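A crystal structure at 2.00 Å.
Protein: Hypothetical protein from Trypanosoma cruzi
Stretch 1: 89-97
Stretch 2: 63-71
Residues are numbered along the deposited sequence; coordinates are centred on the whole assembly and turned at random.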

ATOM      1  N   PHE A  89      22.336  25.627  -4.616  1.00 25.95           N
ATOM      2  CA  PHE A  89      23.044  25.708  -3.339  1.00 27.85           C
ATOM      3  C   PHE A  89      23.797  24.422  -3.054  1.00 28.65           C
ATOM      4  O   PHE A  89      23.361  23.315  -3.380  1.00 27.18           O
ATOM      5  CB  PHE A  89      22.079  25.944  -2.187  1.00 29.55           C
ATOM      6  CG  PHE A  89      21.166  27.127  -2.373  1.00 31.11           C
ATOM      7  CD1 PHE A  89      21.578  28.392  -2.030  1.00 33.51           C
ATOM      8  CD2 PHE A  89      19.893  26.969  -2.881  1.00 28.50           C
ATOM      9  CE1 PHE A  89      20.731  29.485  -2.232  1.00 37.55           C
ATOM     10  CE2 PHE A  89      19.037  28.036  -3.020  1.00 30.21           C
ATOM     11  CZ  PHE A  89      19.465  29.298  -2.720  1.00 33.16           C
ATOM     12  N   SER A  90      24.894  24.576  -2.334  1.00 28.97           N
ATOM     13  CA  SER A  90      25.690  23.455  -1.847  1.00 28.16           C
ATOM     14  C   SER A  90      25.218  23.080  -0.473  1.00 25.56           C
ATOM     15  O   SER A  90      24.825  23.946   0.265  1.00 26.96           O
ATOM     16  CB  SER A  90      27.147  23.884  -1.767  1.00 30.21           C
ATOM     17  OG  SER A  90      27.630  23.715  -3.072  1.00 37.17           O
ATOM     18  N   LYS A  91      25.255  21.792  -0.138  1.00 23.26           N
ATOM     19  CA  LYS A  91      24.936  21.326   1.224  1.00 24.22           C
ATOM     20  C   LYS A  91      25.714  20.058   1.629  1.00 22.44           C
ATOM     21  O   LYS A  91      26.062  19.219   0.804  1.00 24.41           O
ATOM     22  CB  LYS A  91      23.426  21.038   1.386  1.00 23.20           C
ATOM     23  CG  LYS A  91      22.933  19.850   0.477  1.00 22.10           C
ATOM     24  CD  LYS A  91      21.423  19.694   0.487  1.00 22.57           C
ATOM     25  CE  LYS A  91      20.906  18.381  -0.168  1.00 23.73           C
ATOM     26  NZ  LYS A  91      21.512  17.112   0.371  1.00 23.56           N
ATOM     27  N   LYS A  92      25.759  19.852   2.940  1.00 24.69           N
ATOM     28  CA  LYS A  92      26.125  18.604   3.559  1.00 24.49           C
ATOM     29  C   LYS A  92      24.944  17.983   4.318  1.00 24.18           C
ATOM     30  O   LYS A  92      24.938  16.786   4.519  1.00 21.27           O
ATOM     31  CB  LYS A  92      27.312  18.816   4.490  1.00 28.34           C
ATOM     32  CG  LYS A  92      28.569  19.206   3.687  1.00 32.89           C
ATOM     33  CD  LYS A  92      29.827  18.893   4.445  1.00 37.24           C
ATOM     34  CE  LYS A  92      31.073  19.351   3.666  1.00 46.37           C
ATOM     35  NZ  LYS A  92      31.172  20.862   3.647  1.00 53.65           N
ATOM     36  N   ARG A  93      23.942  18.783   4.699  1.00 23.52           N
ATOM     37  CA  ARG A  93      22.697  18.249   5.271  1.00 23.06           C
ATOM     38  C   ARG A  93      21.971  17.384   4.216  1.00 23.84           C
ATOM     39  O   ARG A  93      22.042  17.676   3.014  1.00 23.13           O
ATOM     40  CB  ARG A  93      21.792  19.391   5.722  1.00 24.01           C
ATOM     41  CG  ARG A  93      20.535  18.924   6.495  1.00 22.19           C
ATOM     42  CD  ARG A  93      19.514  20.005   6.664  1.00 28.13           C
ATOM     43  NE  ARG A  93      20.052  21.174   7.333  1.00 36.75           N
ATOM     44  CZ  ARG A  93      19.329  22.087   7.979  1.00 42.91           C
ATOM     45  NH1 ARG A  93      17.993  21.992   8.051  1.00 45.91           N
ATOM     46  NH2 ARG A  93      19.943  23.146   8.482  1.00 37.32           N
ATOM     47  N   PHE A  94      21.325  16.285   4.627  1.00 21.98           N
ATOM     48  CA  PHE A  94      20.714  15.410   3.614  1.00 23.15           C
ATOM     49  C   PHE A  94      19.423  16.080   3.106  1.00 23.48           C
ATOM     50  O   PHE A  94      19.260  16.294   1.898  1.00 26.52           O
ATOM     51  CB  PHE A  94      20.483  14.004   4.149  1.00 23.80           C
ATOM     52  CG  PHE A  94      21.741  13.312   4.570  1.00 22.14           C
ATOM     53  CD1 PHE A  94      22.894  13.417   3.809  1.00 25.93           C
ATOM     54  CD2 PHE A  94      21.784  12.606   5.745  1.00 19.13           C
ATOM     55  CE1 PHE A  94      24.079  12.826   4.226  1.00 27.27           C
ATOM     56  CE2 PHE A  94      22.911  11.915   6.127  1.00 19.86           C
ATOM     57  CZ  PHE A  94      24.102  12.083   5.388  1.00 27.29           C
ATOM     58  N   ALA A  95      18.603  16.557   4.029  1.00 21.86           N
ATOM     59  CA  ALA A  95      17.435  17.412   3.650  1.00 22.92           C
ATOM     60  C   ALA A  95      17.854  18.733   2.974  1.00 24.02           C
ATOM     61  O   ALA A  95      18.850  19.357   3.349  1.00 27.29           O
ATOM     62  CB  ALA A  95      16.562  17.674   4.839  1.00 22.25           C
ATOM     63  N   MET A  96      17.036  19.199   2.019  1.00 25.41           N
ATOM     64  CA  MET A  96      17.354  20.362   1.213  1.00 25.55           C
ATOM     65  C   MET A  96      17.080  21.670   1.954  1.00 25.86           C
ATOM     66  O   MET A  96      17.512  22.721   1.471  1.00 27.11           O
ATOM     67  CB  MET A  96      16.565  20.368  -0.098  1.00 23.53           C
ATOM     68  CG  MET A  96      16.910  19.232  -1.029  1.00 24.42           C
ATOM     69  SD  MET A  96      15.831  19.262  -2.477  1.00 25.58           S
ATOM     70  CE  MET A  96      16.264  20.811  -3.248  1.00 26.24           C
ATOM     71  N   LEU A  97      16.540  21.606   3.174  1.00 26.02           N
ATOM     72  CA  LEU A  97      15.991  22.803   3.831  1.00 28.62           C
ATOM     73  C   LEU A  97      17.030  23.523   4.653  1.00 30.41           C
ATOM     74  O   LEU A  97      16.875  23.750   5.868  1.00 30.95           O
ATOM     75  CB  LEU A  97      14.745  22.466   4.669  1.00 30.60           C
ATOM     76  CG  LEU A  97      13.518  22.134   3.830  1.00 35.26           C
ATOM     77  CD1 LEU A  97      12.417  21.751   4.788  1.00 47.82           C
ATOM     78  CD2 LEU A  97      13.079  23.349   3.023  1.00 31.53           C
TER
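Stretch 2 63-71: YIVTEQYPK

Stretch 2 runs as a β-strand from Y63 through Q68, passes through Y69 at an N-cap position, and enters a helix at P70. It lies beside the short strand F89–K91 of stretch 1 as a parallel neighbour; the axes approach to 4.6 Å and their N-to-C directions differ by 36°, with a signed crossing angle of -36°. The register is F89 with T66, S90 with E67 and K91 with Q68, at CA–CA distances of 4.8, 4.9 and 5.0 Å.

The hydrogen bonds follow the parallel rule, in which one residue reaches to the two that flank its partner. F89 N donates to V65 O at 2.8 Å, and F89 O accepts from E67 N, also at 2.8 Å, so F89 straddles T66. K91 does the same around Q68: K91 N donates to E67 O at 2.9 Å, and K91 O accepts from Y69 N at 2.9 Å. The last bond carries the pairing one residue past the end of strand 63–68, to the threshold of the helix. CA-H...O contacts fill in between, with T66 CA 3.2 Å from F89 O, S90 CA 3.3 Å from E67 O and Q68 CA 3.3 Å from K91 O.

Side chains alternate between the two faces of the sheet. F89, T66, K91 and Q68 share one. There the edge of the F89 ring meets I64, CE2 to CG2 at 4.3 Å, and M96, arriving from the loop after the strand, sets its CE 4.3 Å from the same I64 CG2 and its CG 3.5 Å from T66 OG1.

This face also carries a buried polar cluster. Q68, with chi1 t and chi2 p, places its amide close to stretch 1, where OE1 accepts from K91 NZ at 2.7 Å and NE2 donates to K92 O at 3.1 Å. One amide of stretch 2 thus holds both the last residue of strand 89–91 and the first residue of the loop after it. K91 NZ also donates to R93 O and F94 O, each at 2.8 Å, so the lysine holds its own loop while gripping the neighbouring strand. The F94 ring turns its edge to Q68, with CE1 3.8 Å from NE2.

S90 and E67 occupy the other face, bridged by a water 2.7 Å from both S90 OG and E67 OE1. S90 OG also packs against P70 CG at 3.3 Å, so the first residue of the helix lies against the strand. For a designer, the backbone ladder fits this register, and the buried lysine–glutamine pair links the strands beside it.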

ATOM      1  N   TYR A  63      12.472  27.545  -8.812  1.00 23.26           N
ATOM      2  CA  TYR A  63      13.232  26.316  -9.111  1.00 23.63           C
ATOM      3  C   TYR A  63      14.508  26.324  -8.263  1.00 25.42           C
ATOM      4  O   TYR A  63      15.418  27.147  -8.493  1.00 26.15           O
ATOM      5  CB  TYR A  63      13.561  26.281 -10.619  1.00 20.75           C
ATOM      6  CG  TYR A  63      13.903  24.935 -11.205  1.00 21.35           C
ATOM      7  CD1 TYR A  63      15.178  24.369 -11.028  1.00 22.00           C
ATOM      8  CD2 TYR A  63      12.961  24.203 -11.919  1.00 20.85           C
ATOM      9  CE1 TYR A  63      15.490  23.121 -11.521  1.00 22.84           C
ATOM     10  CE2 TYR A  63      13.293  22.945 -12.451  1.00 19.44           C
ATOM     11  CZ  TYR A  63      14.578  22.434 -12.269  1.00 23.20           C
ATOM     12  OH  TYR A  63      14.909  21.204 -12.790  1.00 22.75           O
ATOM     13  N   ILE A  64      14.568  25.369  -7.336  1.00 24.27           N
ATOM     14  CA  ILE A  64      15.605  25.229  -6.342  1.00 25.32           C
ATOM     15  C   ILE A  64      16.386  23.941  -6.533  1.00 25.36           C
ATOM     16  O   ILE A  64      15.808  22.847  -6.634  1.00 24.04           O
ATOM     17  CB  ILE A  64      14.974  25.263  -4.904  1.00 21.04           C
ATOM     18  CG1 ILE A  64      14.142  26.535  -4.810  1.00 25.73           C
ATOM     19  CG2 ILE A  64      16.055  25.087  -3.830  1.00 25.67           C
ATOM     20  CD1 ILE A  64      13.704  26.901  -3.502  1.00 37.67           C
ATOM     21  N   VAL A  65      17.699  24.097  -6.687  1.00 25.14           N
ATOM     22  CA  VAL A  65      18.626  22.987  -6.893  1.00 26.56           C
ATOM     23  C   VAL A  65      19.600  22.925  -5.714  1.00 25.80           C
ATOM     24  O   VAL A  65      20.165  23.955  -5.280  1.00 23.91           O
ATOM     25  CB  VAL A  65      19.434  23.175  -8.187  1.00 29.95           C
ATOM     26  CG1 VAL A  65      20.272  21.954  -8.473  1.00 31.32           C
ATOM     27  CG2 VAL A  65      18.492  23.507  -9.371  1.00 31.36           C
ATOM     28  N   THR A  66      19.794  21.724  -5.182  1.00 24.97           N
ATOM     29  CA  THR A  66      20.882  21.507  -4.237  1.00 24.84           C
ATOM     30  C   THR A  66      21.907  20.539  -4.815  1.00 23.45           C
ATOM     31  O   THR A  66      21.629  19.767  -5.734  1.00 25.02           O
ATOM     32  CB  THR A  66      20.387  20.973  -2.890  1.00 25.74           C
ATOM     33  OG1 THR A  66      19.633  19.757  -3.094  1.00 25.57           O
ATOM     34  CG2 THR A  66      19.556  22.032  -2.202  1.00 26.62           C
ATOM     35  N   GLU A  67      23.133  20.687  -4.338  1.00 20.80           N
ATOM     36  CA  GLU A  67      24.209  19.782  -4.659  1.00 24.61           C
ATOM     37  C   GLU A  67      24.834  19.367  -3.365  1.00 23.21           C
ATOM     38  O   GLU A  67      25.255  20.221  -2.558  1.00 23.50           O
ATOM     39  CB  GLU A  67      25.200  20.486  -5.565  1.00 23.10           C
ATOM     40  CG  GLU A  67      24.577  20.950  -6.892  1.00 26.34           C
ATOM     41  CD  GLU A  67      25.513  21.732  -7.815  1.00 27.96           C
ATOM     42  OE1 GLU A  67      26.483  22.318  -7.316  1.00 28.61           O
ATOM     43  OE2 GLU A  67      25.194  21.859  -9.043  1.00 28.36           O
ATOM     44  N   GLN A  68      24.880  18.066  -3.148  1.00 23.35           N
ATOM     45  CA  GLN A  68      25.522  17.485  -1.970  1.00 26.32           C
ATOM     46  C   GLN A  68      27.029  17.444  -2.181  1.00 27.61           C
ATOM     47  O   GLN A  68      27.498  16.935  -3.198  1.00 27.95           O
ATOM     48  CB  GLN A  68      25.035  16.069  -1.723  1.00 25.17           C
ATOM     49  CG  GLN A  68      25.651  15.373  -0.540  1.00 27.09           C
ATOM     50  CD  GLN A  68      25.092  15.836   0.795  1.00 29.36           C
ATOM     51  OE1 GLN A  68      24.064  16.527   0.845  1.00 29.52           O
ATOM     52  NE2 GLN A  68      25.715  15.378   1.889  1.00 28.12           N
ATOM     53  N   TYR A  69      27.759  18.176  -1.347  1.00 31.29           N
ATOM     54  CA  TYR A  69      29.212  18.143  -1.384  1.00 28.93           C
ATOM     55  C   TYR A  69      29.778  18.050  -2.834  1.00 31.27           C
ATOM     56  O   TYR A  69      30.468  17.052  -3.197  1.00 30.53           O
ATOM     57  CB  TYR A  69      29.706  16.959  -0.540  1.00 34.20           C
ATOM     58  CG  TYR A  69      31.204  16.912  -0.423  1.00 33.20           C
ATOM     59  CD1 TYR A  69      31.907  18.032   0.015  1.00 38.91           C
ATOM     60  CD2 TYR A  69      31.900  15.749  -0.653  1.00 39.42           C
ATOM     61  CE1 TYR A  69      33.287  18.049   0.041  1.00 46.46           C
ATOM     62  CE2 TYR A  69      33.288  15.724  -0.569  1.00 41.62           C
ATOM     63  CZ  TYR A  69      33.973  16.880  -0.217  1.00 47.62           C
ATOM     64  OH  TYR A  69      35.345  16.881  -0.131  1.00 49.54           O
ATOM     65  N   PRO A  70      29.514  19.077  -3.657  1.00 31.20           N
ATOM     66  CA  PRO A  70      29.880  18.980  -5.085  1.00 32.23           C
ATOM     67  C   PRO A  70      31.392  18.889  -5.329  1.00 35.51           C
ATOM     68  O   PRO A  70      31.802  18.389  -6.375  1.00 34.28           O
ATOM     69  CB  PRO A  70      29.323  20.266  -5.694  1.00 32.54           C
ATOM     70  CG  PRO A  70      29.179  21.231  -4.532  1.00 33.66           C
ATOM     71  CD  PRO A  70      28.788  20.331  -3.357  1.00 32.88           C
ATOM     72  N   LYS A  71      32.198  19.270  -4.343  1.00 38.84           N
ATOM     73  CA  LYS A  71      33.640  19.100  -4.452  1.00 40.53           C
ATOM     74  C   LYS A  71      33.953  17.621  -4.643  1.00 40.10           C
ATOM     75  O   LYS A  71      34.850  17.277  -5.409  1.00 39.62           O
ATOM     76  CB  LYS A  71      34.351  19.644  -3.216  1.00 43.28           C
ATOM     77  CG  LYS A  71      35.773  20.152  -3.477  1.00 46.66           C
ATOM     78  CD  LYS A  71      36.314  21.011  -2.287  1.00 50.96           C
ATOM     79  CE  LYS A  71      35.529  22.370  -2.089  1.00 59.66           C
ATOM     80  NZ  LYS A  71      34.373  22.295  -1.091  1.00 57.61           N
TER
HETATM   81  O   HOH W   1      26.584  24.265  -5.458  1.00 45.88           O